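Local coordinates for protein xylose isomerase-like TIM barrel (Anabaena variabilis ATCC 29413, PDB 2QW5) that binds zinc and D-xylose at the mouth of a TIM barrel and probably acts as a sugar isomerase or epimerase, at residues 251-255 with 293-297. Residues are numbered along the deposited sequence; the frame is centred on the assembly and turned at random.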
ATOM      1  N   PRO A 251      24.242  -6.188 -11.490  1.00 18.67           N
ATOM      2  CA  PRO A 251      23.153  -6.552 -10.537  1.00 17.01           C
ATOM      3  C   PRO A 251      22.297  -5.406  -9.999  1.00 19.71           C
ATOM      4  O   PRO A 251      21.086  -5.575  -9.844  1.00 19.79           O
ATOM      5  CB  PRO A 251      23.921  -7.210  -9.389  1.00 19.82           C
ATOM      6  CG  PRO A 251      25.094  -7.862 -10.100  1.00 17.54           C
ATOM      7  CD  PRO A 251      25.527  -6.786 -11.078  1.00 16.19           C
ATOM      8  N   ASP A 252      22.915  -4.239  -9.763  1.00 18.55           N
ATOM      9  CA  ASP A 252      22.168  -3.082  -9.272  1.00 19.01           C
ATOM     10  C   ASP A 252      21.509  -2.256 -10.385  1.00 18.09           C
ATOM     11  O   ASP A 252      20.867  -1.272 -10.086  1.00 17.83           O
ATOM     12  CB  ASP A 252      23.027  -2.213  -8.338  1.00 18.33           C
ATOM     13  CG  ASP A 252      23.861  -1.156  -9.069  1.00 21.28           C
ATOM     14  OD1 ASP A 252      24.139  -1.302 -10.266  1.00 19.67           O
ATOM     15  OD2 ASP A 252      24.241  -0.169  -8.390  1.00 21.21           O
ATOM     16  N   ARG A 253      21.727  -2.649 -11.640  1.00 17.14           N
ATOM     17  CA  ARG A 253      21.192  -2.051 -12.876  1.00 17.94           C
ATOM     18  C   ARG A 253      21.780  -0.679 -13.193  1.00 18.76           C
ATOM     19  O   ARG A 253      21.292  -0.062 -14.098  1.00 17.06           O
ATOM     20  CB  ARG A 253      19.663  -1.981 -12.934  1.00 19.38           C
ATOM     21  CG  ARG A 253      18.887  -3.139 -12.359  1.00 20.02           C
ATOM     22  CD  ARG A 253      19.292  -4.505 -12.782  1.00 24.80           C
ATOM     23  NE  ARG A 253      19.238  -4.772 -14.211  1.00 24.09           N
ATOM     24  CZ  ARG A 253      18.168  -5.119 -14.940  1.00 30.37           C
ATOM     25  NH1 ARG A 253      16.913  -5.152 -14.447  1.00 32.68           N
ATOM     26  NH2 ARG A 253      18.354  -5.348 -16.230  1.00 25.08           N
ATOM     27  N   GLY A 254      22.845  -0.271 -12.498  1.00 18.72           N
ATOM     28  CA  GLY A 254      23.490   1.040 -12.686  1.00 18.80           C
ATOM     29  C   GLY A 254      24.799   0.970 -13.469  1.00 19.05           C
ATOM     30  O   GLY A 254      24.794   0.548 -14.622  1.00 20.11           O
ATOM     31  N   ALA A 255      25.916   1.336 -12.818  1.00 16.61           N
ATOM     32  CA  ALA A 255      27.234   1.421 -13.457  1.00 20.47           C
ATOM     33  C   ALA A 255      27.735   0.043 -13.859  1.00 20.14           C
ATOM     34  O   ALA A 255      27.886  -0.818 -13.023  1.00 20.56           O
ATOM     35  CB  ALA A 255      28.235   2.091 -12.551  1.00 19.65           C
ATOM     36  N   LEU A 293      12.344  -0.089  -8.836  1.00 16.78           N
ATOM     37  CA  LEU A 293      13.664  -0.726  -8.633  1.00 18.26           C
ATOM     38  C   LEU A 293      14.340  -0.375  -7.293  1.00 15.91           C
ATOM     39  O   LEU A 293      15.467  -0.825  -7.040  1.00 13.31           O
ATOM     40  CB  LEU A 293      14.588  -0.450  -9.812  1.00 16.32           C
ATOM     41  CG  LEU A 293      14.099  -0.894 -11.211  1.00 23.40           C
ATOM     42  CD1 LEU A 293      15.214  -0.779 -12.185  1.00 16.97           C
ATOM     43  CD2 LEU A 293      13.577  -2.319 -11.216  1.00 24.41           C
ATOM     44  N   ARG A 294      13.678   0.428  -6.449  1.00 18.17           N
ATOM     45  CA  ARG A 294      14.176   0.799  -5.098  1.00 16.34           C
ATOM     46  C   ARG A 294      15.575   1.353  -5.197  1.00 15.92           C
ATOM     47  O   ARG A 294      16.516   0.848  -4.607  1.00 16.44           O
ATOM     48  CB  ARG A 294      14.058  -0.401  -4.134  1.00 15.15           C
ATOM     49  CG  ARG A 294      12.584  -0.773  -3.944  1.00 20.41           C
ATOM     50  CD  ARG A 294      12.439  -1.923  -2.987  1.00 21.04           C
ATOM     51  NE  ARG A 294      11.050  -2.068  -2.595  1.00 20.29           N
ATOM     52  CZ  ARG A 294      10.549  -3.022  -1.813  1.00 24.09           C
ATOM     53  NH1 ARG A 294      11.281  -4.027  -1.362  1.00 22.07           N
ATOM     54  NH2 ARG A 294       9.260  -2.979  -1.508  1.00 31.41           N
ATOM     55  N   LEU A 295      15.687   2.429  -5.984  1.00 16.38           N
ATOM     56  CA  LEU A 295      16.967   2.992  -6.318  1.00 16.36           C
ATOM     57  C   LEU A 295      17.405   4.020  -5.286  1.00 16.83           C
ATOM     58  O   LEU A 295      16.908   5.122  -5.255  1.00 15.34           O
ATOM     59  CB  LEU A 295      16.958   3.594  -7.738  1.00 16.74           C
ATOM     60  CG  LEU A 295      16.684   2.630  -8.906  1.00 13.74           C
ATOM     61  CD1 LEU A 295      16.606   3.397 -10.243  1.00 15.82           C
ATOM     62  CD2 LEU A 295      17.719   1.504  -8.913  1.00 14.50           C
ATOM     63  N   THR A 296      18.335   3.602  -4.439  1.00 17.75           N
ATOM     64  CA  THR A 296      18.906   4.439  -3.403  1.00 17.27           C
ATOM     65  C   THR A 296      20.124   5.211  -3.968  1.00 18.12           C
ATOM     66  O   THR A 296      20.542   6.213  -3.388  1.00 22.37           O
ATOM     67  CB  THR A 296      19.322   3.614  -2.187  1.00 15.74           C
ATOM     68  OG1 THR A 296      20.411   2.782  -2.568  1.00 17.94           O
ATOM     69  CG2 THR A 296      18.124   2.713  -1.632  1.00 11.67           C
ATOM     70  N   ARG A 297      20.690   4.739  -5.089  1.00 18.05           N
ATOM     71  CA  ARG A 297      21.838   5.379  -5.721  1.00 14.90           C
ATOM     72  C   ARG A 297      21.488   6.711  -6.379  1.00 14.85           C
ATOM     73  O   ARG A 297      20.371   6.915  -6.876  1.00 17.19           O
ATOM     74  CB  ARG A 297      22.492   4.469  -6.775  1.00 15.04           C
ATOM     75  CG  ARG A 297      21.568   3.922  -7.926  1.00 19.00           C
ATOM     76  CD  ARG A 297      22.379   3.144  -8.958  1.00 16.78           C
ATOM     77  NE  ARG A 297      21.566   2.159  -9.682  1.00 22.08           N
ATOM     78  CZ  ARG A 297      20.826   2.382 -10.767  1.00 20.60           C
ATOM     79  NH1 ARG A 297      20.744   3.582 -11.309  1.00 16.53           N
ATOM     80  NH2 ARG A 297      20.137   1.367 -11.301  1.00 18.03           N
TER
HETATM   81  O   HOH W   1      20.202  -0.309  -7.661  1.00 30.72           O
HETATM   82  O   HOH W   2      17.958  -1.873  -9.123  1.00 37.76           O
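Two irregular loops at the C-terminal ends of the barrel strands meet here: 251-255 comes after strand 243-248, while residues 293-297 follow helix 287-290, which a Schellman motif closes with Arg294 at positive phi as its C-prime residue. The nearest CA pairs, such as Gly254 CA and Arg297 CA at 8.4 Å, leave no direct backbone-to-backbone hydrogen bond between the loops; a side chain and waters span the gap. The first loop is braced by an Asx turn, in which Asp252 OD1 accepts from Gly254 N at 2.8 Å. Arg297 reaches across, and its NH2 donates to Asp252 O over 3.0 Å; a long salt bridge, 3.8 Å from Asp252 OD2 to Arg297 NE, adds to this. Gly254 N lies over one face of the guanidinium, and a CB on Gly254 would collide with Arg297 NE. Water 1 donates to Asp252 O at 2.7 Å and accepts weakly from Arg297 NE at 3.5 Å, while water 2 spans Asp252 O at 3.1 Å and, weakly, Leu293 O at 3.4 Å. Nearby, Leu293 CD1 packs 4.4 Å from Arg253 CG. The Arg253 side chain, whose NE bonds Ser249 OG, lies beside the zinc ligands Asp216 and Glu281 and lines the D-xylose pocket. Since Arg297 NH1 also bonds Phe283 O, and Arg297 O meets Ser148 of a neighbouring subunit, the example illustrates how one arginine, hydrogen-bonding two backbone carbonyls and forming a longer ion pair with a carboxylate, joins loops beside the sugar pocket and next to the subunit interface.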